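Local coordinates for Non-reducing end beta-L-arabinofuranosidase (PDB 5MQO), which is a GH127 glycoside hydrolase of the gut bacterium Bacteroides thetaiotaomicron, linked to aceric acid removal, that probably hydrolyses glycosidic bonds in plant pectin, at residues N328-T332 with R333-V337; N380-C383 with A384-N388; M294-A297 with V298-N301; L407-T410 with C411-S415; N388-F391 with N392-L396. All coordinates share one frame; numbering follows the deposited sequence.

Overall arrangement
All five contacts lie within the GH127 catalytic domain and are local, each joining residues three to five apart along a helix or at its end. Along the chain the order is contact 3, 1, 2, 5 and 4. Contacts 2 and 5 follow each other on helix 382-399 and share N388. This helix touches all the others: the start of helix 297-314 (contact 3, centres about 9 Å from contact 2), the end of helix 317-333 (contact 1, about 13 Å from contact 2) and helix 402-416 (contact 4, about 11 Å from contact 5). Contacts 3 and 4, about 18 Å apart between centres, do not touch. Helix 382-399 thus packs against three other helices of the helical catalytic domain, of the six-hairpin clan.

Contact 1 (N328-T332 with R333-V337); sequences NDIVT and RKMYV
The carboxylate of D329 lies across the ends of R333 and K334, where helix 317-333 runs out into a loop. R333 grips one oxygen with two nitrogens: NE is 2.9 Å and NH2 3.0 Å from D329 OD1. Both approaches stay in the guanidinium plane, yet NE meets the oxygen nearly end-on while NH2 comes from above the carboxylate, whose plane is turned 57° from that of the guanidinium. The other oxygen, D329 OD2, offers its syn lone pair to K334 NZ at 2.9 Å and also accepts from the backbone N of A293. K334 reaches it because its chain is extended beyond CG. Away from these charges the side chains that meet are apolar, with M335 CB 4.1 Å from I330 CG2 and M335 SD running beside V331 CG2. In the last helical turn, T332 OG1 bonds back to N328 O at 2.7 Å. Exchanging D329 for an alanine is likely to leave R333 and K334 without their shared countercharge and the A293 amide without its acceptor. Two bases on one acid would probably favour its ionised form, which may also offset R292, a like charge close to R333, and pin the helix end to A293.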
loop_
_atom_site.group_PDB
_atom_site.type_symbol
_atom_site.label_atom_id
_atom_site.label_comp_id
_atom_site.label_asym_id
_atom_site.label_seq_id
_atom_site.Cartn_x
_atom_site.Cartn_y
_atom_site.Cartn_z
ATOM N N ASN A 328 -4.240 -9.781 12.475
ATOM C CA ASN A 328 -3.365 -10.014 13.589
ATOM C C ASN A 328 -2.183 -10.926 13.256
ATOM O O ASN A 328 -1.067 -10.625 13.620
ATOM C CB ASN A 328 -4.178 -10.626 14.739
ATOM C CG ASN A 328 -3.457 -10.555 16.058
ATOM O OD1 ASN A 328 -2.708 -11.478 16.433
ATOM N ND2 ASN A 328 -3.660 -9.432 16.775
ATOM N N ASP A 329 -2.447 -12.031 12.569
ATOM C CA ASP A 329 -1.417 -13.009 12.141
ATOM C C ASP A 329 -0.353 -12.369 11.237
ATOM O O ASP A 329 0.846 -12.453 11.490
ATOM C CB ASP A 329 -2.066 -14.168 11.375
ATOM C CG ASP A 329 -1.065 -15.260 11.027
ATOM O OD1 ASP A 329 -0.095 -15.434 11.800
ATOM O OD2 ASP A 329 -1.238 -15.946 9.991
ATOM N N ILE A 330 -0.817 -11.699 10.203
ATOM C CA ILE A 330 0.038 -10.952 9.336
ATOM C C ILE A 330 0.938 -9.971 10.104
ATOM O O ILE A 330 2.158 -9.966 9.949
ATOM C CB ILE A 330 -0.807 -10.166 8.296
ATOM C CG1 ILE A 330 -1.460 -11.120 7.275
ATOM C CG2 ILE A 330 0.054 -9.159 7.555
ATOM C CD1 ILE A 330 -2.690 -10.564 6.595
ATOM N N VAL A 331 0.333 -9.131 10.920
ATOM C CA VAL A 331 1.005 -7.939 11.402
ATOM C C VAL A 331 1.916 -8.253 12.567
ATOM O O VAL A 331 2.967 -7.635 12.720
ATOM C CB VAL A 331 -0.042 -6.851 11.759
ATOM C CG1 VAL A 331 0.467 -5.843 12.782
ATOM C CG2 VAL A 331 -0.484 -6.152 10.483
ATOM N N THR A 332 1.528 -9.190 13.408
ATOM C CA THR A 332 2.376 -9.520 14.546
ATOM C C THR A 332 3.341 -10.711 14.243
ATOM O O THR A 332 4.258 -11.018 15.047
ATOM C CB THR A 332 1.491 -9.782 15.773
ATOM O OG1 THR A 332 0.767 -10.992 15.588
ATOM C CG2 THR A 332 0.511 -8.604 15.987
ATOM N N ARG A 333 3.142 -11.400 13.115
ATOM C CA ARG A 333 3.877 -12.644 12.891
ATOM C C ARG A 333 4.448 -12.876 11.518
ATOM O O ARG A 333 5.365 -13.681 11.410
ATOM C CB ARG A 333 3.045 -13.869 13.311
ATOM C CG ARG A 333 2.330 -13.712 14.651
ATOM C CD ARG A 333 1.971 -15.049 15.279
ATOM N NE ARG A 333 1.226 -15.860 14.338
ATOM C CZ ARG A 333 0.946 -17.152 14.492
ATOM N NH1 ARG A 333 1.327 -17.803 15.590
ATOM N NH2 ARG A 333 0.271 -17.800 13.532
ATOM N N LYS A 334 3.936 -12.218 10.480
ATOM C CA LYS A 334 4.298 -12.564 9.107
ATOM C C LYS A 334 4.508 -11.380 8.157
ATOM O O LYS A 334 4.348 -11.527 6.943
ATOM C CB LYS A 334 3.214 -13.471 8.540
ATOM C CG LYS A 334 3.108 -14.791 9.246
ATOM C CD LYS A 334 2.128 -15.692 8.530
ATOM C CE LYS A 334 1.756 -16.892 9.389
ATOM N NZ LYS A 334 0.720 -17.681 8.670
ATOM N N MET A 335 4.864 -10.212 8.682
ATOM C CA MET A 335 4.977 -9.011 7.857
ATOM C C MET A 335 6.339 -8.440 8.060
ATOM O O MET A 335 6.800 -8.315 9.199
ATOM C CB MET A 335 3.957 -7.984 8.286
ATOM C CG MET A 335 4.030 -6.671 7.540
ATOM S SD MET A 335 2.706 -5.576 8.054
ATOM C CE MET A 335 3.501 -4.864 9.488
ATOM N N TYR A 336 6.976 -8.058 6.966
ATOM C CA TYR A 336 8.242 -7.349 7.079
ATOM C C TYR A 336 8.030 -5.930 7.661
ATOM O O TYR A 336 6.946 -5.352 7.543
ATOM C CB TYR A 336 8.948 -7.320 5.744
ATOM C CG TYR A 336 9.425 -8.662 5.346
ATOM C CD1 TYR A 336 8.621 -9.540 4.623
ATOM C CD2 TYR A 336 10.699 -9.070 5.674
ATOM C CE1 TYR A 336 9.094 -10.803 4.233
ATOM C CE2 TYR A 336 11.183 -10.319 5.314
ATOM C CZ TYR A 336 10.391 -11.189 4.586
ATOM O OH TYR A 336 10.900 -12.432 4.234
ATOM N N VAL A 337 9.071 -5.377 8.273
ATOM C CA VAL A 337 9.027 -4.033 8.888
ATOM C C VAL A 337 8.648 -2.882 7.938
ATOM O O VAL A 337 8.206 -1.844 8.387
ATOM C CB VAL A 337 10.370 -3.739 9.592
ATOM C CG1 VAL A 337 11.472 -3.548 8.552
ATOM C CG2 VAL A 337 10.281 -2.535 10.527
#

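Contact 2 (N380-C383 with A384-N388); sequences NETC and ANIGN
N385 packs back along the first turn of helix 382-399, and its atoms meet the preceding chain in turn. CB rests 3.4 Å from T382 O, and CG lies 3.4 Å from E381 O. At the tip the amide divides its work: OD1 accepts from the backbone N of C341, while ND2 gives a hydrogen bond to N380 O at 3.3 Å, coming from well above that carbonyl plane (62° out of it). ND2 also bonds to S415 O. The torsion chi1 of -46° sets CG beside the backbone N, which turns the amide toward the residues ahead of the helix. With a leucine at N385, the carbonyls of N380 and S415 would probably lose a shared donor and the C341 amide its acceptor.

Along the backbone, E381 holds the N-cap position, and its O receives A384 N at 2.9 Å, a first bond that spans three residues before the four-residue pattern sets in. The next turn is set by I386 N on T382 O at 3.0 Å and by G387 N on C383 O at 2.9 Å. The I386 side chain lies over this turn, its CG1 3.4 Å from T382 O.

The buried start of the helix is held on several sides. C383 forms the disulfide with C458 at the start of helix 458-466, which T382 and I386 also touch. A384 packs on V298 of helix 297-314, and I386 reaches V416 of helix 402-416.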
loop_
_atom_site.group_PDB
_atom_site.type_symbol
_atom_site.label_atom_id
_atom_site.label_comp_id
_atom_site.label_asym_id
_atom_site.label_seq_id
_atom_site.Cartn_x
_atom_site.Cartn_y
_atom_site.Cartn_z
ATOM N N ASN A 380 8.185 -10.422 -1.383
ATOM C CA ASN A 380 7.577 -9.087 -1.267
ATOM C C ASN A 380 7.249 -8.416 -2.603
ATOM O O ASN A 380 7.587 -7.264 -2.885
ATOM C CB ASN A 380 8.483 -8.220 -0.443
ATOM C CG ASN A 380 8.629 -8.730 0.963
ATOM O OD1 ASN A 380 7.769 -9.468 1.471
ATOM N ND2 ASN A 380 9.716 -8.325 1.619
ATOM N N GLU A 381 6.586 -9.197 -3.430
ATOM C CA GLU A 381 5.975 -8.740 -4.657
ATOM C C GLU A 381 5.191 -7.435 -4.404
ATOM O O GLU A 381 4.374 -7.369 -3.485
ATOM C CB GLU A 381 5.074 -9.871 -5.143
ATOM C CG GLU A 381 4.092 -9.505 -6.208
ATOM C CD GLU A 381 3.604 -10.712 -6.951
ATOM O OE1 GLU A 381 3.489 -11.821 -6.327
ATOM O OE2 GLU A 381 3.341 -10.506 -8.161
ATOM N N THR A 382 5.448 -6.399 -5.203
ATOM C CA THR A 382 4.907 -5.064 -4.918
ATOM C C THR A 382 3.381 -5.042 -4.733
ATOM O O THR A 382 2.871 -4.307 -3.892
ATOM C CB THR A 382 5.323 -4.036 -5.986
ATOM O OG1 THR A 382 6.748 -4.088 -6.163
ATOM C CG2 THR A 382 4.906 -2.623 -5.585
ATOM N N CYS A 383 2.686 -5.877 -5.501
ATOM C CA CYS A 383 1.233 -5.942 -5.486
ATOM C C CYS A 383 0.710 -6.570 -4.207
ATOM O O CYS A 383 -0.408 -6.288 -3.809
ATOM C CB CYS A 383 0.704 -6.724 -6.703
ATOM S SG CYS A 383 0.908 -5.892 -8.309
ATOM N N ALA A 384 1.495 -7.438 -3.583
ATOM C CA ALA A 384 1.109 -8.054 -2.300
ATOM C C ALA A 384 1.096 -6.978 -1.232
ATOM O O ALA A 384 0.264 -7.011 -0.302
ATOM C CB ALA A 384 2.084 -9.170 -1.893
ATOM N N ASN A 385 2.030 -6.036 -1.380
ATOM C CA ASN A 385 2.224 -4.974 -0.410
ATOM C C ASN A 385 1.085 -3.936 -0.598
ATOM O O ASN A 385 0.528 -3.438 0.355
ATOM C CB ASN A 385 3.608 -4.373 -0.583
ATOM C CG ASN A 385 4.709 -5.435 -0.728
ATOM O OD1 ASN A 385 4.511 -6.601 -0.402
ATOM N ND2 ASN A 385 5.872 -5.029 -1.244
ATOM N N ILE A 386 0.708 -3.692 -1.848
ATOM C CA ILE A 386 -0.475 -2.896 -2.196
ATOM C C ILE A 386 -1.728 -3.575 -1.667
ATOM O O ILE A 386 -2.688 -2.912 -1.302
ATOM C CB ILE A 386 -0.606 -2.710 -3.738
ATOM C CG1 ILE A 386 0.555 -1.854 -4.260
ATOM C CG2 ILE A 386 -1.966 -2.104 -4.135
ATOM C CD1 ILE A 386 0.651 -1.758 -5.766
ATOM N N GLY A 387 -1.729 -4.899 -1.688
ATOM C CA GLY A 387 -2.837 -5.666 -1.156
ATOM C C GLY A 387 -3.012 -5.443 0.331
ATOM O O GLY A 387 -4.108 -5.147 0.785
ATOM N N ASN A 388 -1.924 -5.581 1.083
ATOM C CA ASN A 388 -1.942 -5.321 2.521
ATOM C C ASN A 388 -2.404 -3.871 2.798
ATOM O O ASN A 388 -3.125 -3.626 3.766
ATOM C CB ASN A 388 -0.562 -5.557 3.109
ATOM C CG ASN A 388 -0.564 -5.644 4.628
ATOM O OD1 ASN A 388 -1.505 -6.145 5.267
ATOM N ND2 ASN A 388 0.531 -5.194 5.223
#

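Contact 3 (M294-A297 with V298-N301); sequences MGHA and VRAN
H296 and A297 lead the chain from a loop into helix 297-314, and their carbonyls close its first turn. H296 stands at the N-cap position with an extended psi of 117°, after which the backbone coils. A300 N bonds to H296 O at 2.9 Å, almost in line with the C=O bond, and N301 N bonds to A297 O at 2.8 Å, tilted from that carbonyl plane.

The H296 side chain reaches forward over the turn that follows it. With CG anti to the backbone N (chi1 -171°), its imidazole is met by two residues of the next segment, one at its edge and one over a face. V298 comes to the rim: its CB lies in the ring plane, 3.7 Å from H296 CD2, and its CG2 is 3.7 Å from H296 NE2. The R299 side chain instead crosses that of H296 at about a right angle and sets NE over one face, displaced toward the rim, 3.9 Å from H296 CG. The guanidinium and ring planes are inclined by 44°, so the two groups do not stack flat. Further along, N301 CB lies 3.3 Å from A297 O, on the side of the helix turned away from the histidine.

The helix start is enclosed by other parts of the catalytic domain. H364, at the end of strand 361-364, meets the H296 ring edge-to-face. N301 sends OD1 to the hydroxyl of Y367 and ND2 to the carbonyl of A384, while A297 and V298 pack against helix 382-399.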
loop_
_atom_site.group_PDB
_atom_site.type_symbol
_atom_site.label_atom_id
_atom_site.label_comp_id
_atom_site.label_asym_id
_atom_site.label_seq_id
_atom_site.Cartn_x
_atom_site.Cartn_y
_atom_site.Cartn_z
ATOM N N MET A 294 -2.241 -17.169 4.647
ATOM C CA MET A 294 -1.967 -18.468 4.067
ATOM C C MET A 294 -0.946 -18.640 2.951
ATOM O O MET A 294 0.091 -19.337 3.148
ATOM C CB MET A 294 -3.276 -19.040 3.597
ATOM C CG MET A 294 -3.281 -20.548 3.596
ATOM S SD MET A 294 -4.930 -21.104 3.945
ATOM C CE MET A 294 -5.035 -21.083 5.746
ATOM N N GLY A 295 -1.232 -18.127 1.757
ATOM C CA GLY A 295 -0.467 -18.663 0.592
ATOM C C GLY A 295 0.208 -17.610 -0.239
ATOM O O GLY A 295 0.938 -16.811 0.298
ATOM N N HIS A 296 -0.032 -17.629 -1.546
ATOM C CA HIS A 296 0.338 -16.530 -2.437
ATOM C C HIS A 296 -0.177 -15.177 -1.873
ATOM O O HIS A 296 -1.385 -14.979 -1.775
ATOM C CB HIS A 296 -0.260 -16.793 -3.819
ATOM C CG HIS A 296 0.216 -15.856 -4.881
ATOM N ND1 HIS A 296 0.935 -16.281 -5.974
ATOM C CD2 HIS A 296 0.063 -14.527 -5.033
ATOM C CE1 HIS A 296 1.221 -15.250 -6.745
ATOM N NE2 HIS A 296 0.699 -14.172 -6.195
ATOM N N ALA A 297 0.730 -14.253 -1.535
ATOM C CA ALA A 297 0.359 -13.129 -0.687
ATOM C C ALA A 297 -0.568 -12.106 -1.367
ATOM O O ALA A 297 -1.413 -11.504 -0.733
ATOM C CB ALA A 297 1.591 -12.482 -0.081
ATOM N N VAL A 298 -0.427 -11.955 -2.671
ATOM C CA VAL A 298 -1.288 -11.076 -3.469
ATOM C C VAL A 298 -2.727 -11.616 -3.405
ATOM O O VAL A 298 -3.650 -10.897 -3.019
ATOM C CB VAL A 298 -0.843 -10.963 -4.970
ATOM C CG1 VAL A 298 -1.667 -9.892 -5.684
ATOM C CG2 VAL A 298 0.626 -10.626 -5.121
ATOM N N ARG A 299 -2.899 -12.886 -3.772
ATOM C CA ARG A 299 -4.201 -13.534 -3.726
ATOM C C ARG A 299 -4.795 -13.436 -2.319
ATOM O O ARG A 299 -5.956 -13.078 -2.163
ATOM C CB ARG A 299 -4.101 -14.988 -4.193
ATOM C CG ARG A 299 -3.748 -15.181 -5.681
ATOM C CD ARG A 299 -3.994 -16.600 -6.195
ATOM N NE ARG A 299 -2.820 -17.219 -6.837
ATOM C CZ ARG A 299 -2.714 -18.520 -7.207
ATOM N NH1 ARG A 299 -3.715 -19.407 -7.055
ATOM N NH2 ARG A 299 -1.586 -18.950 -7.764
ATOM N N ALA A 300 -3.975 -13.707 -1.308
ATOM C CA ALA A 300 -4.371 -13.614 0.096
ATOM C C ALA A 300 -4.905 -12.233 0.465
ATOM O O ALA A 300 -6.012 -12.056 0.973
ATOM C CB ALA A 300 -3.173 -13.918 0.968
ATOM N N ASN A 301 -4.067 -11.248 0.236
ATOM C CA ASN A 301 -4.344 -9.938 0.723
ATOM C C ASN A 301 -5.523 -9.332 -0.040
ATOM O O ASN A 301 -6.387 -8.742 0.598
ATOM C CB ASN A 301 -3.107 -9.072 0.643
ATOM C CG ASN A 301 -2.079 -9.403 1.705
ATOM O OD1 ASN A 301 -2.334 -10.146 2.656
ATOM N ND2 ASN A 301 -0.894 -8.814 1.559
#

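Contact 4 (L407-T410 with C411-S415); sequences LVET and CLYNS
Helix 402-416 belongs to the helical catalytic domain, and residues 407-415 form its buried second half, which widens into a pi-type turn at 412-415. C411, L412 and Y413 each bond back to the carbonyl four residues earlier, as with C411 N and L407 O at 3.0 Å. The T410 carbonyl differs, for it carries two donors. N414 N reaches T410 O at 3.1 Å, and the side-chain ND2 of N414 reaches the same oxygen at 2.9 Å, in the carbonyl plane and on a lone pair. A chi1 of -54° lays the N414 amide back along the helix, which makes this doubling possible.

On another side, E409 and Y413, one turn apart, meet obliquely. The methylene CG of E409 sits at the ring edge, in its plane, 3.4 Å from Y413 CE2, so the acid meets the tyrosine through carbon while its carboxylate, turned 65° from the ring, goes on to a salt bridge with R534. C411 turns its SG to within 3.3 Å of L407 O.

Strands and helices surround the segment. R534 lies on strand 529-535, and the N414 amide also bonds to P603 O, just before strand 604-609, and to V605 N within it. F50 and W51 of helix 50-69 meet the Y413 ring, whereas L407, V408 and C411 face helix 382-399.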
loop_
_atom_site.group_PDB
_atom_site.type_symbol
_atom_site.label_atom_id
_atom_site.label_comp_id
_atom_site.label_asym_id
_atom_site.label_seq_id
_atom_site.Cartn_x
_atom_site.Cartn_y
_atom_site.Cartn_z
ATOM N N LEU A 407 -0.815 1.057 9.172
ATOM C CA LEU A 407 -0.411 0.083 8.158
ATOM C C LEU A 407 -0.554 0.564 6.739
ATOM O O LEU A 407 0.293 0.241 5.892
ATOM C CB LEU A 407 -1.150 -1.245 8.381
ATOM C CG LEU A 407 -0.354 -1.916 9.523
ATOM C CD1 LEU A 407 -1.236 -2.568 10.531
ATOM C CD2 LEU A 407 0.663 -2.902 8.971
ATOM N N VAL A 408 -1.612 1.330 6.474
ATOM C CA VAL A 408 -1.750 1.985 5.180
ATOM C C VAL A 408 -0.512 2.846 4.928
ATOM O O VAL A 408 0.051 2.781 3.844
ATOM C CB VAL A 408 -3.060 2.823 5.087
ATOM C CG1 VAL A 408 -3.077 3.709 3.851
ATOM C CG2 VAL A 408 -4.275 1.909 5.045
ATOM N N GLU A 409 -0.075 3.626 5.925
ATOM C CA GLU A 409 1.081 4.540 5.738
ATOM C C GLU A 409 2.395 3.769 5.566
ATOM O O GLU A 409 3.154 4.024 4.607
ATOM C CB GLU A 409 1.240 5.543 6.895
ATOM C CG GLU A 409 2.138 6.753 6.591
ATOM C CD GLU A 409 2.208 7.760 7.742
ATOM O OE1 GLU A 409 2.635 7.344 8.847
ATOM O OE2 GLU A 409 1.778 8.937 7.576
ATOM N N THR A 410 2.653 2.847 6.495
ATOM C CA THR A 410 3.849 1.995 6.447
ATOM C C THR A 410 4.005 1.355 5.075
ATOM O O THR A 410 5.066 1.473 4.457
ATOM C CB THR A 410 3.745 0.893 7.506
ATOM O OG1 THR A 410 3.482 1.525 8.766
ATOM C CG2 THR A 410 5.022 0.008 7.590
ATOM N N CYS A 411 2.925 0.755 4.581
ATOM C CA CYS A 411 2.936 0.109 3.271
ATOM C C CYS A 411 3.232 1.096 2.143
ATOM O O CYS A 411 4.120 0.858 1.295
ATOM C CB CYS A 411 1.625 -0.647 3.027
ATOM S SG CYS A 411 1.457 -2.157 4.020
ATOM N N LEU A 412 2.522 2.220 2.164
ATOM C CA LEU A 412 2.657 3.217 1.105
ATOM C C LEU A 412 4.081 3.742 0.908
ATOM O O LEU A 412 4.547 3.716 -0.229
ATOM C CB LEU A 412 1.674 4.390 1.299
ATOM C CG LEU A 412 1.625 5.481 0.207
ATOM C CD1 LEU A 412 1.293 4.985 -1.195
ATOM C CD2 LEU A 412 0.623 6.555 0.615
ATOM N N TYR A 413 4.758 4.202 1.979
ATOM C CA TYR A 413 6.144 4.714 1.848
ATOM C C TYR A 413 7.184 3.580 1.638
ATOM O O TYR A 413 8.134 3.743 0.894
ATOM C CB TYR A 413 6.590 5.578 3.037
ATOM C CG TYR A 413 5.881 6.910 3.243
ATOM C CD1 TYR A 413 6.302 8.075 2.611
ATOM C CD2 TYR A 413 4.818 7.016 4.120
ATOM C CE1 TYR A 413 5.639 9.305 2.812
ATOM C CE2 TYR A 413 4.173 8.232 4.336
ATOM C CZ TYR A 413 4.584 9.372 3.691
ATOM O OH TYR A 413 3.869 10.531 3.942
ATOM N N ASN A 414 7.005 2.430 2.252
ATOM C CA ASN A 414 8.136 1.499 2.382
ATOM C C ASN A 414 8.090 0.214 1.540
ATOM O O ASN A 414 9.130 -0.412 1.359
ATOM C CB ASN A 414 8.310 1.118 3.857
ATOM C CG ASN A 414 8.445 2.322 4.722
ATOM O OD1 ASN A 414 9.398 3.054 4.590
ATOM N ND2 ASN A 414 7.462 2.580 5.552
ATOM N N SER A 415 6.906 -0.198 1.073
ATOM C CA SER A 415 6.796 -1.390 0.233
ATOM C C SER A 415 5.947 -1.233 -1.019
ATOM O O SER A 415 5.730 -2.200 -1.735
ATOM C CB SER A 415 6.299 -2.548 1.082
ATOM O OG SER A 415 5.120 -2.230 1.787
#

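Contact 5 (N388-F391 with N392-L396); sequences NMLF and NWRML
F391 and M395 form a Met-aromatic pair one turn apart on helix 382-399, within a segment that is buried throughout, without a solvent side. This is the close-packed part. The two side chains run alongside each other, with M395 CG 3.5 Å from F391 CE1. The sulfur stands obliquely to the ring, 4.7 Å from M395 SD to the F391 ring centroid and 56° off its normal, because the methionine chain bends at chi2 and again at chi3. L323 of helix 317-333 packs on both.

The fit is looser between the side-chain ends of L390 and R394. These chains also lie side by side but come no closer than 3.7 Å, from L390 CD2 to R394 NH1, although R394 CD rests 3.1 Å from L390 O. The arginine's charge is matched elsewhere, by D309 of helix 297-314 through NE.

The polar face toward helix 402-416 is tighter. N392 sends its OD1 to the indole nitrogen of W327, and its amide plane stands 84° from that of N388. The carbonyl of N388 is gripped from opposite faces: N392 N lies 3.0 Å from N388 O, and N392 ND2 meets that oxygen at 2.7 Å in a nearly straight bond of 176°.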
loop_
_atom_site.group_PDB
_atom_site.type_symbol
_atom_site.label_atom_id
_atom_site.label_comp_id
_atom_site.label_asym_id
_atom_site.label_seq_id
_atom_site.Cartn_x
_atom_site.Cartn_y
_atom_site.Cartn_z
ATOM N N ASN A 388 -1.924 -5.581 1.083
ATOM C CA ASN A 388 -1.942 -5.321 2.521
ATOM C C ASN A 388 -2.404 -3.871 2.798
ATOM O O ASN A 388 -3.125 -3.626 3.766
ATOM C CB ASN A 388 -0.562 -5.557 3.109
ATOM C CG ASN A 388 -0.564 -5.644 4.628
ATOM O OD1 ASN A 388 -1.505 -6.145 5.267
ATOM N ND2 ASN A 388 0.531 -5.194 5.223
ATOM N N MET A 389 -2.003 -2.932 1.944
ATOM C CA MET A 389 -2.396 -1.538 2.083
ATOM C C MET A 389 -3.920 -1.342 1.924
ATOM O O MET A 389 -4.556 -0.716 2.755
ATOM C CB MET A 389 -1.664 -0.708 1.039
ATOM C CG MET A 389 -2.001 0.766 1.092
ATOM S SD MET A 389 -1.283 1.709 -0.247
ATOM C CE MET A 389 -2.346 3.128 -0.187
ATOM N N LEU A 390 -4.467 -1.886 0.839
ATOM C CA LEU A 390 -5.887 -1.843 0.543
ATOM C C LEU A 390 -6.732 -2.675 1.537
ATOM O O LEU A 390 -7.838 -2.284 1.861
ATOM C CB LEU A 390 -6.135 -2.329 -0.869
ATOM C CG LEU A 390 -5.552 -1.602 -2.083
ATOM C CD1 LEU A 390 -5.739 -2.474 -3.334
ATOM C CD2 LEU A 390 -6.178 -0.248 -2.318
ATOM N N PHE A 391 -6.221 -3.810 2.016
ATOM C CA PHE A 391 -6.859 -4.526 3.141
ATOM C C PHE A 391 -6.980 -3.568 4.332
ATOM O O PHE A 391 -8.073 -3.354 4.865
ATOM C CB PHE A 391 -6.076 -5.804 3.507
ATOM C CG PHE A 391 -6.608 -6.577 4.715
ATOM C CD1 PHE A 391 -7.977 -6.692 4.992
ATOM C CD2 PHE A 391 -5.723 -7.254 5.551
ATOM C CE1 PHE A 391 -8.445 -7.421 6.091
ATOM C CE2 PHE A 391 -6.191 -7.987 6.657
ATOM C CZ PHE A 391 -7.559 -8.056 6.931
ATOM N N ASN A 392 -5.879 -2.924 4.693
ATOM C CA ASN A 392 -5.894 -2.106 5.892
ATOM C C ASN A 392 -6.783 -0.866 5.748
ATOM O O ASN A 392 -7.334 -0.355 6.729
ATOM C CB ASN A 392 -4.480 -1.715 6.302
ATOM C CG ASN A 392 -3.819 -2.778 7.116
ATOM O OD1 ASN A 392 -3.852 -2.755 8.340
ATOM N ND2 ASN A 392 -3.243 -3.749 6.440
ATOM N N TRP A 393 -6.903 -0.385 4.520
ATOM C CA TRP A 393 -7.728 0.756 4.268
ATOM C C TRP A 393 -9.195 0.403 4.485
ATOM O O TRP A 393 -9.892 1.169 5.096
ATOM C CB TRP A 393 -7.486 1.318 2.885
ATOM C CG TRP A 393 -8.288 2.544 2.655
ATOM C CD1 TRP A 393 -9.470 2.631 1.975
ATOM C CD2 TRP A 393 -8.007 3.852 3.147
ATOM N NE1 TRP A 393 -9.926 3.922 1.994
ATOM C CE2 TRP A 393 -9.039 4.694 2.702
ATOM C CE3 TRP A 393 -6.972 4.401 3.910
ATOM C CZ2 TRP A 393 -9.073 6.043 2.995
ATOM C CZ3 TRP A 393 -6.997 5.763 4.194
ATOM C CH2 TRP A 393 -8.053 6.559 3.744
ATOM N N ARG A 394 -9.642 -0.757 4.009
ATOM C CA ARG A 394 -11.013 -1.218 4.236
ATOM C C ARG A 394 -11.272 -1.443 5.724
ATOM O O ARG A 394 -12.311 -1.026 6.264
ATOM C CB ARG A 394 -11.291 -2.499 3.485
ATOM C CG ARG A 394 -11.817 -2.323 2.073
ATOM C CD ARG A 394 -10.791 -1.731 1.158
ATOM N NE ARG A 394 -11.238 -1.715 -0.218
ATOM C CZ ARG A 394 -10.684 -0.969 -1.167
ATOM N NH1 ARG A 394 -9.632 -0.187 -0.923
ATOM N NH2 ARG A 394 -11.184 -1.021 -2.391
ATOM N N MET A 395 -10.307 -2.059 6.398
ATOM C CA MET A 395 -10.431 -2.258 7.846
ATOM C C MET A 395 -10.540 -0.924 8.617
ATOM O O MET A 395 -11.334 -0.809 9.555
ATOM C CB MET A 395 -9.288 -3.118 8.378
ATOM C CG MET A 395 -9.280 -4.530 7.798
ATOM S SD MET A 395 -10.632 -5.604 8.308
ATOM C CE MET A 395 -10.207 -5.846 10.025
ATOM N N LEU A 396 -9.775 0.076 8.204
ATOM C CA LEU A 396 -9.961 1.421 8.732
ATOM C C LEU A 396 -11.414 1.896 8.564
ATOM O O LEU A 396 -12.041 2.298 9.557
ATOM C CB LEU A 396 -9.014 2.424 8.074
ATOM C CG LEU A 396 -9.086 3.884 8.561
ATOM C CD1 LEU A 396 -8.650 4.014 10.024
ATOM C CD2 LEU A 396 -8.213 4.747 7.665
#